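Cytoplasmic Protein STM1381 (Salmonella enterica subsp. enterica serovar Typhimurium, PDB 3SOZ) is of unknown function but belongs to a family of putative glutamine amidotransferases. Local coordinates at residues 53-56 / 57-61; 100-103 / 104-108; 233-236 / 237-241. One frame throughout, in Å; residues are numbered along the deposited sequence.

Contact 1. Residues 53-56 / 57-61; sequences PAHI and VQTRF
His55 and Thr59 meet across the short helix 56-59, a one-turn element that follows strand 48-53 at the edge of the parallel part of the sheet in this glutamine amidotransferase-like fold. His55 holds the N-cap position. Its carbonyl takes two bonds from Thr59, one from the backbone N at 2.9 Å and one from the hydroxyl, with Thr59 OG1 2.7 Å from His55 O. The amide lies above the carbonyl plane, whereas the hydroxyl is tilted only 18° from it. Thr59 OG1 can reach back because chi1 of 61° sets it between the backbone N and the carbonyl carbon; CG2 then lies oblique to the imidazole, 3.8 Å from His55 ND1. Ahead of the N-cap, Val57 N bonds to Pro53 O; at the far end Arg60 N bonds to Ile56 O. Arg60 is also where helical backbone angles cease.

Gln58 folds back along His55. Its CB rests 3.6 Å from His55 CA; CG, beside its own backbone N (chi1 -79°), sits 3.5 Å from His55 N. The chain then runs extended to CD, which remains near the same amide, and OE1 comes alongside His55 CA. That oxygen stays close to His55 N without forming a hydrogen bond there.

Val57 turns inward instead, its CG2 3.7 Å from Ala54 CA, and beyond the turn it packs on Thr83 and Phe84 of helix 81-85. Asn88 forms a backbone hydrogen bond with Gln58, tying the turn to helix 88-91. One water bridges the polar tips: it donates to Gln58 OE1 at 3.0 Å and lies 2.8 Å from His55 ND1.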
ATOM      1  N   PRO A  53     -26.243  -0.714  -3.800  1.00 58.92           N
ATOM      2  CA  PRO A  53     -24.999  -1.468  -3.933  1.00 59.44           C
ATOM      3  C   PRO A  53     -23.934  -0.636  -4.641  1.00 60.05           C
ATOM      4  O   PRO A  53     -24.269   0.275  -5.413  1.00 60.60           O
ATOM      5  CB  PRO A  53     -25.393  -2.703  -4.762  1.00 59.02           C
ATOM      6  CG  PRO A  53     -26.702  -2.429  -5.337  1.00 58.73           C
ATOM      7  CD  PRO A  53     -27.355  -1.329  -4.548  1.00 58.91           C
ATOM      8  N   ALA A  54     -22.664  -0.891  -4.340  1.00 60.63           N
ATOM      9  CA  ALA A  54     -21.587  -0.390  -5.199  1.00 61.73           C
ATOM     10  C   ALA A  54     -21.914  -1.116  -6.482  1.00 62.07           C
ATOM     11  O   ALA A  54     -22.535  -2.178  -6.433  1.00 63.75           O
ATOM     12  CB  ALA A  54     -20.242  -0.798  -4.653  1.00 61.57           C
ATOM     13  N   HIS A  55     -21.581  -0.576  -7.630  1.00 61.45           N
ATOM     14  CA  HIS A  55     -22.236  -1.075  -8.865  1.00 61.78           C
ATOM     15  C   HIS A  55     -23.356  -0.159  -9.242  1.00 60.95           C
ATOM     16  O   HIS A  55     -23.337   0.398 -10.340  1.00 61.30           O
ATOM     17  CB  HIS A  55     -22.821  -2.498  -8.832  1.00 61.65           C
ATOM     18  CG  HIS A  55     -23.497  -2.876 -10.127  1.00 66.71           C
ATOM     19  ND1 HIS A  55     -22.971  -2.548 -11.374  1.00 69.09           N
ATOM     20  CD2 HIS A  55     -24.658  -3.543 -10.379  1.00 69.82           C
ATOM     21  CE1 HIS A  55     -23.779  -2.989 -12.327  1.00 70.23           C
ATOM     22  NE2 HIS A  55     -24.808  -3.602 -11.752  1.00 70.39           N
ATOM     23  N   ILE A  56     -24.350   0.009  -8.370  1.00 60.02           N
ATOM     24  CA  ILE A  56     -25.244   1.132  -8.639  1.00 59.33           C
ATOM     25  C   ILE A  56     -24.454   2.419  -8.509  1.00 58.00           C
ATOM     26  O   ILE A  56     -24.522   3.262  -9.386  1.00 57.91           O
ATOM     27  CB  ILE A  56     -26.607   1.100  -7.918  1.00 59.89           C
ATOM     28  CG1 ILE A  56     -27.494   0.009  -8.565  1.00 61.59           C
ATOM     29  CG2 ILE A  56     -27.291   2.488  -8.021  1.00 58.83           C
ATOM     30  CD1 ILE A  56     -28.858  -0.282  -7.809  1.00 65.75           C
ATOM     31  N   VAL A  57     -23.637   2.527  -7.472  1.00 57.38           N
ATOM     32  CA  VAL A  57     -22.650   3.602  -7.407  1.00 56.58           C
ATOM     33  C   VAL A  57     -21.768   3.670  -8.644  1.00 56.83           C
ATOM     34  O   VAL A  57     -21.447   4.759  -9.099  1.00 56.98           O
ATOM     35  CB  VAL A  57     -21.702   3.459  -6.249  1.00 56.23           C
ATOM     36  CG1 VAL A  57     -20.860   4.721  -6.144  1.00 55.89           C
ATOM     37  CG2 VAL A  57     -22.438   3.153  -4.937  1.00 55.99           C
ATOM     38  N   GLN A  58     -21.391   2.514  -9.194  1.00 56.86           N
ATOM     39  CA  GLN A  58     -20.381   2.471 -10.236  1.00 57.24           C
ATOM     40  C   GLN A  58     -20.898   2.861 -11.630  1.00 58.48           C
ATOM     41  O   GLN A  58     -20.107   3.291 -12.506  1.00 58.49           O
ATOM     42  CB  GLN A  58     -19.779   1.086 -10.300  1.00 56.67           C
ATOM     43  CG  GLN A  58     -18.766   0.824  -9.251  1.00 55.21           C
ATOM     44  CD  GLN A  58     -18.099  -0.522  -9.431  1.00 52.86           C
ATOM     45  OE1 GLN A  58     -18.765  -1.571  -9.447  1.00 54.33           O
ATOM     46  NE2 GLN A  58     -16.779  -0.509  -9.547  1.00 48.20           N
ATOM     47  N   THR A  59     -22.208   2.671 -11.817  1.00 59.12           N
ATOM     48  CA  THR A  59     -22.912   2.900 -13.086  1.00 59.85           C
ATOM     49  C   THR A  59     -23.930   4.090 -13.059  1.00 61.19           C
ATOM     50  O   THR A  59     -23.869   4.930 -13.934  1.00 60.53           O
ATOM     51  CB  THR A  59     -23.667   1.627 -13.542  1.00 59.43           C
ATOM     52  OG1 THR A  59     -24.634   1.288 -12.548  1.00 58.36           O
ATOM     53  CG2 THR A  59     -22.709   0.426 -13.772  1.00 57.76           C
ATOM     54  N   ARG A  60     -24.841   4.136 -12.071  1.00 62.58           N
ATOM     55  CA  ARG A  60     -25.979   5.092 -12.017  1.00 64.28           C
ATOM     56  C   ARG A  60     -25.889   6.093 -10.859  1.00 64.98           C
ATOM     57  O   ARG A  60     -26.914   6.427 -10.257  1.00 65.42           O
ATOM     58  CB  ARG A  60     -27.322   4.358 -11.798  1.00 64.49           C
ATOM     59  CG  ARG A  60     -27.917   3.456 -12.895  1.00 67.83           C
ATOM     60  CD  ARG A  60     -29.293   2.930 -12.360  1.00 75.45           C
ATOM     61  NE  ARG A  60     -29.900   1.757 -13.038  1.00 82.64           N
ATOM     62  CZ  ARG A  60     -31.144   1.709 -13.566  1.00 86.49           C
ATOM     63  NH1 ARG A  60     -31.958   2.778 -13.535  1.00 87.29           N
ATOM     64  NH2 ARG A  60     -31.591   0.585 -14.141  1.00 85.36           N
ATOM     65  N   PHE A  61     -24.701   6.565 -10.496  1.00 66.11           N
ATOM     66  CA  PHE A  61     -24.628   7.425  -9.299  1.00 66.33           C
ATOM     67  C   PHE A  61     -25.167   8.844  -9.515  1.00 67.91           C
ATOM     68  O   PHE A  61     -24.687   9.529 -10.408  1.00 68.71           O
ATOM     69  CB  PHE A  61     -23.228   7.507  -8.681  1.00 64.75           C
ATOM     70  CG  PHE A  61     -23.228   8.195  -7.345  1.00 61.30           C
ATOM     71  CD1 PHE A  61     -23.696   7.543  -6.210  1.00 58.39           C
ATOM     72  CD2 PHE A  61     -22.820   9.499  -7.224  1.00 59.24           C
ATOM     73  CE1 PHE A  61     -23.741   8.186  -4.977  1.00 57.97           C
ATOM     74  CE2 PHE A  61     -22.842  10.160  -5.966  1.00 58.26           C
ATOM     75  CZ  PHE A  61     -23.311   9.500  -4.854  1.00 57.21           C
TER
HETATM   76  O   HOH W   1     -20.266  -1.927 -11.967  1.00 50.73           O

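Contact 2. Residues 100-103 / 104-108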
ATOM      1  N   ALA A 100     -18.445  12.546  -7.140  1.00 61.43           N
ATOM      2  CA  ALA A 100     -19.502  11.971  -6.246  1.00 60.26           C
ATOM      3  C   ALA A 100     -19.348  12.286  -4.765  1.00 60.02           C
ATOM      4  O   ALA A 100     -20.317  12.231  -3.998  1.00 59.93           O
ATOM      5  CB  ALA A 100     -19.569  10.471  -6.416  1.00 59.41           C
ATOM      6  N   LEU A 101     -18.117  12.588  -4.364  1.00 59.95           N
ATOM      7  CA  LEU A 101     -17.780  12.842  -2.976  1.00 59.96           C
ATOM      8  C   LEU A 101     -17.964  14.330  -2.682  1.00 60.58           C
ATOM      9  O   LEU A 101     -18.239  14.708  -1.529  1.00 60.33           O
ATOM     10  CB  LEU A 101     -16.342  12.387  -2.695  1.00 59.22           C
ATOM     11  CG  LEU A 101     -15.977  11.044  -2.020  1.00 59.67           C
ATOM     12  CD1 LEU A 101     -17.074   9.963  -1.987  1.00 58.34           C
ATOM     13  CD2 LEU A 101     -14.681  10.470  -2.580  1.00 57.87           C
ATOM     14  N   GLN A 102     -17.795  15.171  -3.711  1.00 60.67           N
ATOM     15  CA  GLN A 102     -18.185  16.564  -3.609  1.00 61.20           C
ATOM     16  C   GLN A 102     -19.682  16.543  -3.403  1.00 61.24           C
ATOM     17  O   GLN A 102     -20.184  17.220  -2.517  1.00 61.07           O
ATOM     18  CB  GLN A 102     -17.855  17.377  -4.870  1.00 61.84           C
ATOM     19  CG  GLN A 102     -16.709  18.375  -4.747  1.00 62.90           C
ATOM     20  CD  GLN A 102     -16.745  19.177  -3.468  1.00 63.25           C
ATOM     21  OE1 GLN A 102     -15.723  19.703  -3.043  1.00 64.40           O
ATOM     22  NE2 GLN A 102     -17.905  19.269  -2.845  1.00 63.03           N
ATOM     23  N   LEU A 103     -20.386  15.740  -4.199  1.00 60.85           N
ATOM     24  CA  LEU A 103     -21.824  15.620  -4.038  1.00 61.79           C
ATOM     25  C   LEU A 103     -22.263  15.314  -2.622  1.00 61.91           C
ATOM     26  O   LEU A 103     -23.198  15.937  -2.130  1.00 62.25           O
ATOM     27  CB  LEU A 103     -22.433  14.600  -5.006  1.00 61.95           C
ATOM     28  CG  LEU A 103     -22.785  15.228  -6.357  1.00 63.95           C
ATOM     29  CD1 LEU A 103     -22.692  14.244  -7.562  1.00 63.90           C
ATOM     30  CD2 LEU A 103     -24.157  15.930  -6.258  1.00 66.86           C
ATOM     31  N   ILE A 104     -21.602  14.364  -1.967  1.00 62.31           N
ATOM     32  CA  ILE A 104     -21.989  13.994  -0.610  1.00 62.76           C
ATOM     33  C   ILE A 104     -21.613  15.125   0.350  1.00 63.29           C
ATOM     34  O   ILE A 104     -22.383  15.473   1.257  1.00 63.74           O
ATOM     35  CB  ILE A 104     -21.431  12.613  -0.214  1.00 62.63           C
ATOM     36  CG1 ILE A 104     -22.198  11.524  -0.974  1.00 62.72           C
ATOM     37  CG2 ILE A 104     -21.579  12.352   1.286  1.00 63.60           C
ATOM     38  CD1 ILE A 104     -21.393  10.323  -1.329  1.00 60.20           C
ATOM     39  N   ALA A 105     -20.461  15.730   0.113  1.00 63.63           N
ATOM     40  CA  ALA A 105     -20.017  16.849   0.910  1.00 64.78           C
ATOM     41  C   ALA A 105     -21.032  17.998   0.871  1.00 66.06           C
ATOM     42  O   ALA A 105     -21.466  18.502   1.937  1.00 66.94           O
ATOM     43  CB  ALA A 105     -18.652  17.336   0.425  1.00 64.84           C
ATOM     44  N   ASP A 106     -21.372  18.420  -0.355  1.00 65.97           N
ATOM     45  CA  ASP A 106     -22.349  19.455  -0.604  1.00 65.61           C
ATOM     46  C   ASP A 106     -23.593  19.102   0.164  1.00 65.82           C
ATOM     47  O   ASP A 106     -24.018  19.889   1.012  1.00 66.34           O
ATOM     48  CB  ASP A 106     -22.630  19.609  -2.110  1.00 65.46           C
ATOM     49  CG  ASP A 106     -21.519  20.399  -2.841  1.00 65.94           C
ATOM     50  OD1 ASP A 106     -20.474  20.755  -2.235  1.00 63.44           O
ATOM     51  OD2 ASP A 106     -21.688  20.671  -4.042  1.00 67.81           O
ATOM     52  N   TYR A 107     -24.138  17.907  -0.080  1.00 65.57           N
ATOM     53  CA  TYR A 107     -25.340  17.437   0.605  1.00 65.35           C
ATOM     54  C   TYR A 107     -25.290  17.630   2.115  1.00 65.71           C
ATOM     55  O   TYR A 107     -26.231  18.144   2.713  1.00 66.24           O
ATOM     56  CB  TYR A 107     -25.565  15.969   0.289  1.00 65.69           C
ATOM     57  CG  TYR A 107     -26.516  15.254   1.222  1.00 65.64           C
ATOM     58  CD1 TYR A 107     -26.050  14.658   2.380  1.00 66.78           C
ATOM     59  CD2 TYR A 107     -27.869  15.142   0.925  1.00 66.42           C
ATOM     60  CE1 TYR A 107     -26.899  13.999   3.253  1.00 67.73           C
ATOM     61  CE2 TYR A 107     -28.745  14.478   1.790  1.00 68.24           C
ATOM     62  CZ  TYR A 107     -28.241  13.904   2.962  1.00 69.42           C
ATOM     63  OH  TYR A 107     -29.056  13.221   3.842  1.00 70.18           O
ATOM     64  N   VAL A 108     -24.195  17.200   2.729  1.00 65.67           N
ATOM     65  CA  VAL A 108     -24.052  17.280   4.172  1.00 65.46           C
ATOM     66  C   VAL A 108     -24.036  18.731   4.660  1.00 66.17           C
ATOM     67  O   VAL A 108     -24.787  19.078   5.568  1.00 66.44           O
ATOM     68  CB  VAL A 108     -22.798  16.503   4.671  1.00 65.29           C
ATOM     69  CG1 VAL A 108     -22.504  16.802   6.146  1.00 63.58           C
ATOM     70  CG2 VAL A 108     -22.984  15.036   4.456  1.00 63.90           C
TER
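Helix 100-109 belongs to the beta-alpha-beta crossover between the adjacent parallel strands 73-77 and 113-117, and one turn of it brings Gln102 and Asp106 together at i and i+4. Four successive backbone bonds join the turn: Ile104 N to Ala100 O, Ala105 N to Leu101 O, Asp106 N to Gln102 O and Tyr107 N to Leu103 O. The straightest runs from Asp106 N to Gln102 O, 2.7 Å long with an N-H...O angle of 178°. Before the turn, Asp99 OD1 accepts from the amides of Leu101 and Gln102.

The buried side of the helix is apolar. Ile104 CG1 lies beside its own backbone N (chi1 -72°), which carries the branch back toward the preceding turn and sets CD1 3.5 Å from Ala100 O. The same methyl approaches Leu101 CD1 at 4.4 Å, a loose contact, and Phe84 of helix 81-85 touches both residues. Ala105 CB sits 3.3 Å from Leu101 O. Tyr107 has its CB 3.4 Å from Leu103 O, but the ring leads away from that turn; Ile74 and Leu68 pack against it, and its hydroxyl is hydrogen-bonded to Tyr71 O.

On the more exposed side, Gln102 bends at chi2 and swings its amide across the carboxylate of Asp106, the two planes 48° apart. Although Gln102 NE2 comes within 3.0 Å of Asp106 OD1, the angle is too poor for a hydrogen bond. Asp106 CG also leans over the backbone, 3.5 Å from Gln102 O.

Contact 3. Residues 233-236 / 237-241; sequences EHYA and TFWCN
Tyr235 and Trp239 lie one turn apart at the start of helix 235-246, where Phe238 N bonds to His234 O (2.9 Å) and Cys240 N to Ala236 O (3.1 Å). The bond from Trp239 N to Tyr235 O is long and weak. The side chains make an edge-to-face, or T-shaped, pair: the five-membered ring of Trp239 turns its edge toward one face of Tyr235, with centroids 4.7 Å apart and planes at 80°. With CG beside its own backbone N (chi1 -68°), Trp239 reaches back along the helix to the phenol. Trp239 NE1 leads, 3.2 Å from Tyr235 CE1, and CD1 follows above the phenol face, offset toward its rim.

This carboxy-terminal helix of the glutamine amidotransferase-like fold packs here against helix 36-42: Leu38 touches both rings, and Leu42 touches Trp239. The phenol is fixed at its far end by a hydrogen bond from Tyr235 OH to Cys220 O. Tyr37 and Phe229 also meet the tyrosine ring, while Phe216 makes an edge-to-face contact with Trp239.

Phe238 points its CE2 edge at the neighbouring indole, with CE2 3.5 Å above the plane of Trp239. Phe238 CB remains by the turn, 3.3 Å from Tyr235 O. Cys240 SG lies 3.7 Å from Ala236 O.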
ATOM      1  N   GLU A 233     -28.530  -7.262  22.560  1.00 71.91           N
ATOM      2  CA  GLU A 233     -29.924  -6.843  22.715  1.00 73.22           C
ATOM      3  C   GLU A 233     -30.072  -5.448  22.114  1.00 72.44           C
ATOM      4  O   GLU A 233     -31.029  -5.154  21.394  1.00 71.75           O
ATOM      5  CB  GLU A 233     -30.369  -6.865  24.180  1.00 74.31           C
ATOM      6  CG  GLU A 233     -31.923  -6.880  24.347  1.00 79.46           C
ATOM      7  CD  GLU A 233     -32.435  -5.885  25.429  1.00 85.53           C
ATOM      8  OE1 GLU A 233     -33.559  -5.326  25.250  1.00 85.82           O
ATOM      9  OE2 GLU A 233     -31.702  -5.662  26.440  1.00 87.05           O
ATOM     10  N   HIS A 234     -29.060  -4.628  22.378  1.00 72.17           N
ATOM     11  CA  HIS A 234     -29.045  -3.219  22.008  1.00 72.07           C
ATOM     12  C   HIS A 234     -28.645  -2.930  20.555  1.00 71.16           C
ATOM     13  O   HIS A 234     -28.580  -1.771  20.145  1.00 71.33           O
ATOM     14  CB  HIS A 234     -28.166  -2.454  22.997  1.00 72.68           C
ATOM     15  CG  HIS A 234     -28.631  -2.560  24.424  1.00 75.97           C
ATOM     16  ND1 HIS A 234     -29.817  -2.004  24.866  1.00 77.93           N
ATOM     17  CD2 HIS A 234     -28.076  -3.172  25.502  1.00 77.14           C
ATOM     18  CE1 HIS A 234     -29.967  -2.269  26.154  1.00 80.31           C
ATOM     19  NE2 HIS A 234     -28.923  -2.972  26.564  1.00 79.13           N
ATOM     20  N   TYR A 235     -28.426  -3.985  19.772  1.00 70.02           N
ATOM     21  CA  TYR A 235     -27.895  -3.843  18.424  1.00 68.52           C
ATOM     22  C   TYR A 235     -28.775  -2.966  17.536  1.00 67.16           C
ATOM     23  O   TYR A 235     -28.327  -1.907  17.108  1.00 66.61           O
ATOM     24  CB  TYR A 235     -27.602  -5.229  17.792  1.00 68.89           C
ATOM     25  CG  TYR A 235     -26.988  -5.185  16.385  1.00 68.52           C
ATOM     26  CD1 TYR A 235     -25.649  -4.844  16.191  1.00 67.45           C
ATOM     27  CD2 TYR A 235     -27.758  -5.490  15.255  1.00 69.10           C
ATOM     28  CE1 TYR A 235     -25.093  -4.799  14.912  1.00 68.65           C
ATOM     29  CE2 TYR A 235     -27.214  -5.434  13.966  1.00 68.71           C
ATOM     30  CZ  TYR A 235     -25.885  -5.097  13.800  1.00 68.70           C
ATOM     31  OH  TYR A 235     -25.355  -5.053  12.531  1.00 65.53           O
ATOM     32  N   ALA A 236     -30.018  -3.387  17.288  1.00 66.09           N
ATOM     33  CA  ALA A 236     -30.943  -2.650  16.395  1.00 65.90           C
ATOM     34  C   ALA A 236     -31.191  -1.182  16.830  1.00 65.84           C
ATOM     35  O   ALA A 236     -30.939  -0.231  16.087  1.00 65.54           O
ATOM     36  CB  ALA A 236     -32.254  -3.404  16.250  1.00 65.36           C
ATOM     37  N   THR A 237     -31.641  -1.014  18.062  1.00 65.82           N
ATOM     38  CA  THR A 237     -31.853   0.298  18.627  1.00 66.06           C
ATOM     39  C   THR A 237     -30.588   1.150  18.518  1.00 65.79           C
ATOM     40  O   THR A 237     -30.654   2.372  18.326  1.00 65.97           O
ATOM     41  CB  THR A 237     -32.294   0.172  20.113  1.00 66.47           C
ATOM     42  OG1 THR A 237     -33.542  -0.534  20.165  1.00 67.21           O
ATOM     43  CG2 THR A 237     -32.452   1.544  20.768  1.00 66.07           C
ATOM     44  N   PHE A 238     -29.432   0.524  18.654  1.00 64.54           N
ATOM     45  CA  PHE A 238     -28.239   1.319  18.644  1.00 63.98           C
ATOM     46  C   PHE A 238     -28.078   2.043  17.309  1.00 63.80           C
ATOM     47  O   PHE A 238     -27.654   3.194  17.284  1.00 63.34           O
ATOM     48  CB  PHE A 238     -27.008   0.483  18.937  1.00 63.81           C
ATOM     49  CG  PHE A 238     -25.744   1.131  18.507  1.00 62.77           C
ATOM     50  CD1 PHE A 238     -25.140   2.091  19.309  1.00 61.87           C
ATOM     51  CD2 PHE A 238     -25.156   0.793  17.289  1.00 61.89           C
ATOM     52  CE1 PHE A 238     -23.960   2.703  18.920  1.00 62.34           C
ATOM     53  CE2 PHE A 238     -23.972   1.411  16.881  1.00 61.79           C
ATOM     54  CZ  PHE A 238     -23.366   2.362  17.700  1.00 61.78           C
ATOM     55  N   TRP A 239     -28.396   1.366  16.207  1.00 63.26           N
ATOM     56  CA  TRP A 239     -28.201   1.964  14.887  1.00 63.04           C
ATOM     57  C   TRP A 239     -29.322   2.948  14.588  1.00 64.11           C
ATOM     58  O   TRP A 239     -29.074   4.069  14.142  1.00 64.83           O
ATOM     59  CB  TRP A 239     -28.071   0.895  13.796  1.00 62.06           C
ATOM     60  CG  TRP A 239     -26.801   0.073  13.907  1.00 59.87           C
ATOM     61  CD1 TRP A 239     -26.694  -1.241  14.267  1.00 58.37           C
ATOM     62  CD2 TRP A 239     -25.462   0.524  13.658  1.00 57.39           C
ATOM     63  NE1 TRP A 239     -25.379  -1.632  14.272  1.00 56.72           N
ATOM     64  CE2 TRP A 239     -24.602  -0.568  13.896  1.00 57.30           C
ATOM     65  CE3 TRP A 239     -24.910   1.742  13.255  1.00 54.38           C
ATOM     66  CZ2 TRP A 239     -23.219  -0.476  13.732  1.00 56.69           C
ATOM     67  CZ3 TRP A 239     -23.538   1.834  13.100  1.00 55.01           C
ATOM     68  CH2 TRP A 239     -22.707   0.733  13.345  1.00 55.56           C
ATOM     69  N   CYS A 240     -30.556   2.547  14.866  1.00 64.72           N
ATOM     70  CA  CYS A 240     -31.661   3.466  14.788  1.00 65.70           C
ATOM     71  C   CYS A 240     -31.338   4.782  15.518  1.00 66.09           C
ATOM     72  O   CYS A 240     -31.476   5.859  14.934  1.00 66.38           O
ATOM     73  CB  CYS A 240     -32.928   2.802  15.306  1.00 65.81           C
ATOM     74  SG  CYS A 240     -33.557   1.490  14.163  1.00 69.63           S
ATOM     75  N   ASN A 241     -30.860   4.713  16.752  1.00 66.17           N
ATOM     76  CA  ASN A 241     -30.483   5.934  17.447  1.00 67.24           C
ATOM     77  C   ASN A 241     -29.405   6.712  16.730  1.00 68.48           C
ATOM     78  O   ASN A 241     -29.421   7.938  16.764  1.00 69.69           O
ATOM     79  CB  ASN A 241     -29.962   5.653  18.847  1.00 67.37           C
ATOM     80  CG  ASN A 241     -31.068   5.562  19.904  1.00 67.93           C
ATOM     81  OD1 ASN A 241     -32.108   4.938  19.714  1.00 64.12           O
ATOM     82  ND2 ASN A 241     -30.798   6.159  21.060  1.00 71.50           N
TER

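The contacts come in series along the chain: 53-61, 100-108, 233-241. Contacts 1 and 2, centres 16 Å apart, form one packed region: Phe61 packs on helix 100-109, with Phe61 CE2 3.3 Å from Ala100 CB and Phe61 CZ 4.1 Å from Ile104 CD1. Phe84 of helix 81-85 touches Val57 in contact 1 and Ala100, Leu101 and Ile104 in contact 2. Contact 3 is a separate region on helix 235-246, centred 28 Å from contact 1 and 27 Å from contact 2, its nearest atoms about 17 and 14 Å away. One mixed sheet joins all three: strand 48-53 leads into contact 1, 73-77 touches contact 2, 113-117 follows its helix, and 211-216 supplies Phe216 to contact 3.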